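Activated BY transcription factor SSRB (Salmonella enterica, PDB 2WNW) belongs to glycosyl hydrolase family 30 and joins a TIM-barrel domain to a beta-sandwich domain. Local coordinates at residues Y83-M88 with H136-A141; L126-L131 with H184-Q189. One frame throughout, in Å; residues are numbered along the deposited sequence.

Following the chain from the N terminus, strand 85-90 is the second strand of the barrel; three helices follow, the last being 124-133, and the chain returns as strand 138-143. Contact 1 closes this excursion by pairing the two strands side by side in the barrel. The chain continues through helix 167-183 and turns into the loop before strand 190-192. There contact 2 brings 184-189 back against helix 124-133. The second contact starts inside the first and ends beyond it, so the two cross rather than nest. They meet at Leu139, whose O probably accepts a hydrogen bond from Gln189 N. Together they tie the second and third barrel strands, and the loop leading into the fourth, to helix 124-133.

Contact 1 (Y83-M88 with H136-A141); sequences YTLARM and HMKLMA
This is a buried pairing of two neighbouring parallel strands in the TIM barrel, 85-88 and 138-141. The strands cross at -22°. Leu85 pairs with Lys138, Ala86 with Leu139, Arg87 with Met140 and Met88 with Ala141. Lys138 N gives an almost straight bond to Thr84 O at 2.9 Å, approaching from above the carbonyl plane. Met140 N binds Ala86 O in the same out-of-plane manner. Met88 N reaches Met140 O at 2.8 Å, nearly along the C=O axis. The rung from Ala86 N to Lys138 O is weak, long at 3.2 Å and bent. Beside it, water 1 donates to both Ala86 O and Lys138 O, so each carbonyl has a second donor.

Leu85, Arg87, Lys138 and Met140 line the barrel interior. Lys138 is fully extended, and its CB lies alongside Leu85 CD2 at 3.7 Å. Its NZ forms salt bridges with Glu234 and Asp46. Arg87 has CG anti to the backbone N, and its guanidinium forms salt bridges with Asp239 and Glu294. Ser142 OG takes its NE, so all three nitrogens are held.

The opposite face carries Ala86, Met88, Leu139 and Ala141 and packs on the outer layer of helices and loops. Ala86 CB meets Leu139 CD2 at 3.5 Å. Met137 bends at its last torsion (chi3 69°), which puts CE 3.6 Å from the same Ala86 CB. Met88 CG sits between the backbone N and the carbonyl carbon, the crowded position (chi1 51°). Its chain then extends obliquely across Leu139, with CE 4.0 Å from Leu139 CB. Helix 124-133 covers Met88 and Met137, helix 167-183 Met88 and Ala141. Charged Arg87 and Lys138 inside, beside Leu85 and Met140, alternate with an apolar outer face on two successive strands of a beta-alpha-beta unit in an eight-stranded TIM barrel.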
ATOM      1  N   TYR A  83       0.334 -14.217 -24.095  1.00 19.33           N
ATOM      2  CA  TYR A  83      -0.939 -13.795 -23.522  1.00 18.74           C
ATOM      3  C   TYR A  83      -1.785 -15.010 -23.165  1.00 20.08           C
ATOM      4  O   TYR A  83      -1.957 -15.918 -23.979  1.00 19.86           O
ATOM      5  CB  TYR A  83      -1.697 -12.883 -24.495  1.00 18.28           C
ATOM      6  CG  TYR A  83      -1.408 -11.400 -24.323  1.00 17.38           C
ATOM      7  CD1 TYR A  83      -2.167 -10.443 -24.999  1.00 16.49           C
ATOM      8  CD2 TYR A  83      -0.401 -10.952 -23.463  1.00 17.37           C
ATOM      9  CE1 TYR A  83      -1.937  -9.080 -24.820  1.00 17.87           C
ATOM     10  CE2 TYR A  83      -0.162  -9.583 -23.277  1.00 17.23           C
ATOM     11  CZ  TYR A  83      -0.937  -8.655 -23.959  1.00 18.90           C
ATOM     12  OH  TYR A  83      -0.729  -7.306 -23.770  1.00 16.81           O
ATOM     13  N   THR A  84      -2.314 -15.013 -21.945  1.00 18.79           N
ATOM     14  CA  THR A  84      -3.118 -16.120 -21.448  1.00 19.38           C
ATOM     15  C   THR A  84      -4.561 -15.745 -21.125  1.00 19.89           C
ATOM     16  O   THR A  84      -5.370 -16.609 -20.782  1.00 20.83           O
ATOM     17  CB  THR A  84      -2.460 -16.730 -20.199  1.00 19.09           C
ATOM     18  OG1 THR A  84      -2.232 -15.701 -19.226  1.00 19.45           O
ATOM     19  CG2 THR A  84      -1.130 -17.361 -20.564  1.00 18.05           C
ATOM     20  N   LEU A  85      -4.877 -14.459 -21.224  1.00 18.85           N
ATOM     21  CA  LEU A  85      -6.230 -13.971 -20.965  1.00 19.02           C
ATOM     22  C   LEU A  85      -6.671 -13.066 -22.109  1.00 18.83           C
ATOM     23  O   LEU A  85      -5.849 -12.591 -22.893  1.00 18.97           O
ATOM     24  CB  LEU A  85      -6.284 -13.144 -19.676  1.00 18.99           C
ATOM     25  CG  LEU A  85      -5.938 -13.753 -18.320  1.00 16.92           C
ATOM     26  CD1 LEU A  85      -6.109 -12.685 -17.240  1.00 18.13           C
ATOM     27  CD2 LEU A  85      -6.843 -14.943 -18.036  1.00 16.78           C
ATOM     28  N   ALA A  86      -7.972 -12.816 -22.183  1.00 18.51           N
ATOM     29  CA  ALA A  86      -8.518 -11.926 -23.195  1.00 17.34           C
ATOM     30  C   ALA A  86      -9.945 -11.553 -22.829  1.00 16.63           C
ATOM     31  O   ALA A  86     -10.619 -12.271 -22.087  1.00 17.08           O
ATOM     32  CB  ALA A  86      -8.488 -12.589 -24.572  1.00 17.92           C
ATOM     33  N   ARG A  87     -10.392 -10.413 -23.339  1.00 17.04           N
ATOM     34  CA  ARG A  87     -11.755  -9.953 -23.112  1.00 15.74           C
ATOM     35  C   ARG A  87     -12.279  -9.560 -24.482  1.00 16.68           C
ATOM     36  O   ARG A  87     -11.525  -9.070 -25.325  1.00 16.33           O
ATOM     37  CB  ARG A  87     -11.774  -8.753 -22.157  1.00 16.00           C
ATOM     38  CG  ARG A  87     -13.168  -8.182 -21.859  1.00 16.12           C
ATOM     39  CD  ARG A  87     -13.171  -7.455 -20.510  1.00 16.63           C
ATOM     40  NE  ARG A  87     -14.431  -6.775 -20.194  1.00 15.55           N
ATOM     41  CZ  ARG A  87     -14.676  -5.486 -20.431  1.00 16.34           C
ATOM     42  NH1 ARG A  87     -13.754  -4.717 -21.000  1.00 15.58           N
ATOM     43  NH2 ARG A  87     -15.835  -4.952 -20.070  1.00 15.98           N
ATOM     44  N   MET A  88     -13.561  -9.804 -24.712  1.00 16.85           N
ATOM     45  CA  MET A  88     -14.183  -9.472 -25.987  1.00 18.46           C
ATOM     46  C   MET A  88     -15.622  -9.040 -25.742  1.00 17.63           C
ATOM     47  O   MET A  88     -16.229  -9.412 -24.739  1.00 16.16           O
ATOM     48  CB  MET A  88     -14.123 -10.676 -26.928  1.00 19.38           C
ATOM     49  CG  MET A  88     -14.629 -11.972 -26.318  1.00 19.92           C
ATOM     50  SD  MET A  88     -14.000 -13.380 -27.245  1.00 21.36           S
ATOM     51  CE  MET A  88     -14.844 -14.739 -26.429  1.00 20.65           C
ATOM     52  N   HIS A 136      -5.062 -22.612 -24.972  1.00 26.37           N
ATOM     53  CA  HIS A 136      -5.500 -22.627 -23.579  1.00 27.14           C
ATOM     54  C   HIS A 136      -5.833 -21.255 -22.991  1.00 25.29           C
ATOM     55  O   HIS A 136      -6.010 -21.119 -21.779  1.00 23.70           O
ATOM     56  CB  HIS A 136      -4.451 -23.329 -22.714  1.00 30.16           C
ATOM     57  CG  HIS A 136      -4.299 -24.785 -23.026  1.00 34.94           C
ATOM     58  ND1 HIS A 136      -3.083 -25.359 -23.337  1.00 38.31           N
ATOM     59  CD2 HIS A 136      -5.214 -25.781 -23.097  1.00 36.65           C
ATOM     60  CE1 HIS A 136      -3.258 -26.645 -23.590  1.00 38.04           C
ATOM     61  NE2 HIS A 136      -4.542 -26.926 -23.451  1.00 38.82           N
ATOM     62  N   MET A 137      -5.922 -20.242 -23.847  1.00 23.21           N
ATOM     63  CA  MET A 137      -6.256 -18.897 -23.387  1.00 22.96           C
ATOM     64  C   MET A 137      -7.594 -18.919 -22.657  1.00 21.41           C
ATOM     65  O   MET A 137      -8.514 -19.631 -23.058  1.00 21.66           O
ATOM     66  CB  MET A 137      -6.392 -17.933 -24.567  1.00 23.71           C
ATOM     67  CG  MET A 137      -5.121 -17.596 -25.299  1.00 27.44           C
ATOM     68  SD  MET A 137      -5.493 -16.341 -26.542  1.00 29.46           S
ATOM     69  CE  MET A 137      -5.848 -14.931 -25.474  1.00 25.24           C
ATOM     70  N   LYS A 138      -7.699 -18.134 -21.591  1.00 19.64           N
ATOM     71  CA  LYS A 138      -8.941 -18.039 -20.834  1.00 19.52           C
ATOM     72  C   LYS A 138      -9.637 -16.788 -21.375  1.00 19.48           C
ATOM     73  O   LYS A 138      -9.141 -15.671 -21.203  1.00 18.94           O
ATOM     74  CB  LYS A 138      -8.642 -17.879 -19.341  1.00 18.27           C
ATOM     75  CG  LYS A 138      -9.877 -17.727 -18.469  1.00 19.78           C
ATOM     76  CD  LYS A 138      -9.504 -17.420 -17.024  1.00 20.29           C
ATOM     77  CE  LYS A 138     -10.749 -17.212 -16.172  1.00 20.39           C
ATOM     78  NZ  LYS A 138     -10.429 -16.819 -14.771  1.00 20.73           N
ATOM     79  N   LEU A 139     -10.781 -16.978 -22.026  1.00 18.17           N
ATOM     80  CA  LEU A 139     -11.507 -15.866 -22.627  1.00 18.41           C
ATOM     81  C   LEU A 139     -12.703 -15.369 -21.819  1.00 19.61           C
ATOM     82  O   LEU A 139     -13.482 -16.156 -21.275  1.00 20.08           O
ATOM     83  CB  LEU A 139     -11.966 -16.260 -24.037  1.00 19.01           C
ATOM     84  CG  LEU A 139     -10.880 -16.850 -24.948  1.00 20.22           C
ATOM     85  CD1 LEU A 139     -11.490 -17.286 -26.275  1.00 20.16           C
ATOM     86  CD2 LEU A 139      -9.786 -15.822 -25.179  1.00 21.90           C
ATOM     87  N   MET A 140     -12.839 -14.049 -21.762  1.00 18.45           N
ATOM     88  CA  MET A 140     -13.926 -13.400 -21.042  1.00 16.99           C
ATOM     89  C   MET A 140     -14.760 -12.566 -22.013  1.00 17.10           C
ATOM     90  O   MET A 140     -14.213 -11.878 -22.873  1.00 17.58           O
ATOM     91  CB  MET A 140     -13.351 -12.494 -19.954  1.00 16.25           C
ATOM     92  CG  MET A 140     -14.389 -11.732 -19.143  1.00 18.47           C
ATOM     93  SD  MET A 140     -13.580 -10.714 -17.892  1.00 17.01           S
ATOM     94  CE  MET A 140     -14.974  -9.918 -17.105  1.00 18.90           C
ATOM     95  N   ALA A 141     -16.080 -12.633 -21.879  1.00 15.83           N
ATOM     96  CA  ALA A 141     -16.967 -11.869 -22.751  1.00 16.08           C
ATOM     97  C   ALA A 141     -17.815 -10.935 -21.899  1.00 16.27           C
ATOM     98  O   ALA A 141     -18.297 -11.325 -20.833  1.00 15.99           O
ATOM     99  CB  ALA A 141     -17.860 -12.812 -23.560  1.00 15.55           C
TER
HETATM  100  O   HOH W   1      -9.992 -13.528 -19.507  1.00 21.78           O

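Contact 2 (L126-L131 with H184-Q189); sequences LISGAL and HGINVQ
The imidazole of His184 turns away from helix 124-133, so neither its faces nor its edges take part in this contact. The flat group that is touched is the peptide group between Gly185 and Ile186, met at its oxygen, where Leu131 CD2 comes within 3.9 Å of Gly185 O. The contact lies in the outer layer of the TIM barrel. It packs helix 124-133 against the loop that leads from helix 167-183 to strand 190-192. That loop begins with a Schellman motif. Gly185 is its C' residue, with positive phi (74°). Ile186 N bonds back to Tyr181 O, and Gly185 N to Arg182 O.

The turn brings Ile186 up to the helix, and this side chain carries most of the contact. Its CG1 is anti to the carbonyl carbon (chi1 -54°), and CD1 extends beyond it. Ile127 and Leu131, one helical turn apart, both cross it at about a right angle. Leu131 CD2 rests 4.0 Å from Ile186 CG1. Ser128 approaches from the same helix, its OG 4.2 Å from Ile186 CD1. That hydroxyl is hydrogen-bonded within its own helix, to Ile124 O. Tyr181 and Leu139 also touch Ile186, so it sits between two helices and a barrel strand. At the Ile127 end the packing is methyl to methyl: CG2 of Ile127, anti to its backbone N, lies 3.9 Å from Ile186 CD1.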
ATOM      1  N   LEU A 126      -9.438 -13.252 -35.961  1.00 21.63           N
ATOM      2  CA  LEU A 126      -8.375 -12.814 -35.053  1.00 22.03           C
ATOM      3  C   LEU A 126      -8.286 -13.758 -33.851  1.00 21.39           C
ATOM      4  O   LEU A 126      -7.212 -14.273 -33.526  1.00 21.16           O
ATOM      5  CB  LEU A 126      -8.663 -11.396 -34.548  1.00 22.16           C
ATOM      6  CG  LEU A 126      -7.498 -10.475 -34.165  1.00 25.60           C
ATOM      7  CD1 LEU A 126      -8.042  -9.363 -33.281  1.00 20.76           C
ATOM      8  CD2 LEU A 126      -6.394 -11.236 -33.451  1.00 23.47           C
ATOM      9  N   ILE A 127      -9.421 -13.978 -33.192  1.00 20.59           N
ATOM     10  CA  ILE A 127      -9.470 -14.851 -32.020  1.00 21.22           C
ATOM     11  C   ILE A 127      -8.974 -16.259 -32.338  1.00 21.26           C
ATOM     12  O   ILE A 127      -8.197 -16.837 -31.576  1.00 22.25           O
ATOM     13  CB  ILE A 127     -10.904 -14.948 -31.453  1.00 19.73           C
ATOM     14  CG1 ILE A 127     -11.388 -13.561 -31.027  1.00 19.85           C
ATOM     15  CG2 ILE A 127     -10.929 -15.889 -30.259  1.00 20.40           C
ATOM     16  CD1 ILE A 127     -12.858 -13.512 -30.667  1.00 21.15           C
ATOM     17  N   SER A 128      -9.423 -16.810 -33.461  1.00 22.78           N
ATOM     18  CA  SER A 128      -9.006 -18.151 -33.858  1.00 22.19           C
ATOM     19  C   SER A 128      -7.501 -18.201 -34.089  1.00 22.26           C
ATOM     20  O   SER A 128      -6.840 -19.178 -33.734  1.00 21.93           O
ATOM     21  CB  SER A 128      -9.742 -18.583 -35.125  1.00 23.53           C
ATOM     22  OG  SER A 128     -11.134 -18.673 -34.881  1.00 25.33           O
ATOM     23  N   GLY A 129      -6.961 -17.141 -34.682  1.00 22.84           N
ATOM     24  CA  GLY A 129      -5.533 -17.091 -34.933  1.00 23.20           C
ATOM     25  C   GLY A 129      -4.746 -17.121 -33.636  1.00 23.68           C
ATOM     26  O   GLY A 129      -3.725 -17.806 -33.533  1.00 20.91           O
ATOM     27  N   ALA A 130      -5.225 -16.377 -32.644  1.00 22.80           N
ATOM     28  CA  ALA A 130      -4.571 -16.314 -31.344  1.00 23.27           C
ATOM     29  C   ALA A 130      -4.651 -17.671 -30.654  1.00 22.93           C
ATOM     30  O   ALA A 130      -3.670 -18.154 -30.087  1.00 23.28           O
ATOM     31  CB  ALA A 130      -5.238 -15.247 -30.478  1.00 23.71           C
ATOM     32  N   LEU A 131      -5.832 -18.276 -30.713  1.00 23.87           N
ATOM     33  CA  LEU A 131      -6.078 -19.578 -30.107  1.00 24.72           C
ATOM     34  C   LEU A 131      -5.174 -20.653 -30.718  1.00 25.58           C
ATOM     35  O   LEU A 131      -4.843 -21.639 -30.060  1.00 25.38           O
ATOM     36  CB  LEU A 131      -7.551 -19.951 -30.291  1.00 24.50           C
ATOM     37  CG  LEU A 131      -8.474 -20.088 -29.076  1.00 27.62           C
ATOM     38  CD1 LEU A 131      -7.973 -19.286 -27.892  1.00 24.54           C
ATOM     39  CD2 LEU A 131      -9.877 -19.652 -29.491  1.00 25.12           C
ATOM     40  N   HIS A 184     -17.457 -22.473 -33.341  1.00 26.47           N
ATOM     41  CA  HIS A 184     -16.283 -22.045 -34.094  1.00 26.32           C
ATOM     42  C   HIS A 184     -14.993 -22.337 -33.331  1.00 25.55           C
ATOM     43  O   HIS A 184     -13.944 -21.754 -33.612  1.00 26.95           O
ATOM     44  CB  HIS A 184     -16.389 -20.551 -34.417  1.00 27.91           C
ATOM     45  CG  HIS A 184     -17.488 -20.224 -35.381  1.00 28.69           C
ATOM     46  ND1 HIS A 184     -17.271 -20.069 -36.733  1.00 30.52           N
ATOM     47  CD2 HIS A 184     -18.819 -20.063 -35.194  1.00 29.42           C
ATOM     48  CE1 HIS A 184     -18.422 -19.827 -37.338  1.00 29.46           C
ATOM     49  NE2 HIS A 184     -19.377 -19.819 -36.426  1.00 31.27           N
ATOM     50  N   GLY A 185     -15.084 -23.243 -32.363  1.00 24.29           N
ATOM     51  CA  GLY A 185     -13.926 -23.624 -31.574  1.00 25.05           C
ATOM     52  C   GLY A 185     -13.460 -22.604 -30.550  1.00 25.37           C
ATOM     53  O   GLY A 185     -12.308 -22.640 -30.123  1.00 26.10           O
ATOM     54  N   ILE A 186     -14.343 -21.696 -30.146  1.00 24.05           N
ATOM     55  CA  ILE A 186     -13.974 -20.677 -29.167  1.00 22.63           C
ATOM     56  C   ILE A 186     -14.755 -20.866 -27.870  1.00 23.08           C
ATOM     57  O   ILE A 186     -15.970 -20.647 -27.821  1.00 22.52           O
ATOM     58  CB  ILE A 186     -14.242 -19.260 -29.714  1.00 23.12           C
ATOM     59  CG1 ILE A 186     -13.538 -19.087 -31.063  1.00 21.77           C
ATOM     60  CG2 ILE A 186     -13.738 -18.213 -28.725  1.00 22.03           C
ATOM     61  CD1 ILE A 186     -13.906 -17.803 -31.790  1.00 22.98           C
ATOM     62  N   ASN A 187     -14.051 -21.282 -26.822  1.00 22.91           N
ATOM     63  CA  ASN A 187     -14.680 -21.501 -25.526  1.00 23.80           C
ATOM     64  C   ASN A 187     -14.469 -20.304 -24.614  1.00 23.88           C
ATOM     65  O   ASN A 187     -13.362 -19.778 -24.502  1.00 24.72           O
ATOM     66  CB  ASN A 187     -14.115 -22.761 -24.870  1.00 25.28           C
ATOM     67  CG  ASN A 187     -14.343 -24.004 -25.710  1.00 29.33           C
ATOM     68  OD1 ASN A 187     -15.475 -24.323 -26.069  1.00 32.64           O
ATOM     69  ND2 ASN A 187     -13.266 -24.712 -26.025  1.00 32.45           N
ATOM     70  N   VAL A 188     -15.546 -19.876 -23.969  1.00 22.76           N
ATOM     71  CA  VAL A 188     -15.501 -18.743 -23.057  1.00 21.67           C
ATOM     72  C   VAL A 188     -15.530 -19.284 -21.633  1.00 22.35           C
ATOM     73  O   VAL A 188     -16.287 -20.209 -21.331  1.00 21.85           O
ATOM     74  CB  VAL A 188     -16.709 -17.809 -23.302  1.00 21.75           C
ATOM     75  CG1 VAL A 188     -16.705 -16.649 -22.308  1.00 21.36           C
ATOM     76  CG2 VAL A 188     -16.661 -17.288 -24.729  1.00 20.81           C
ATOM     77  N   GLN A 189     -14.700 -18.721 -20.761  1.00 20.70           N
ATOM     78  CA  GLN A 189     -14.649 -19.181 -19.383  1.00 21.15           C
ATOM     79  C   GLN A 189     -15.110 -18.137 -18.380  1.00 19.84           C
ATOM     80  O   GLN A 189     -15.264 -18.436 -17.196  1.00 18.05           O
ATOM     81  CB  GLN A 189     -13.232 -19.631 -19.025  1.00 23.70           C
ATOM     82  CG  GLN A 189     -12.682 -20.726 -19.922  1.00 28.92           C
ATOM     83  CD  GLN A 189     -11.327 -21.226 -19.457  1.00 32.87           C
ATOM     84  OE1 GLN A 189     -10.559 -21.785 -20.238  1.00 37.40           O
ATOM     85  NE2 GLN A 189     -11.032 -21.034 -18.176  1.00 34.60           N
TER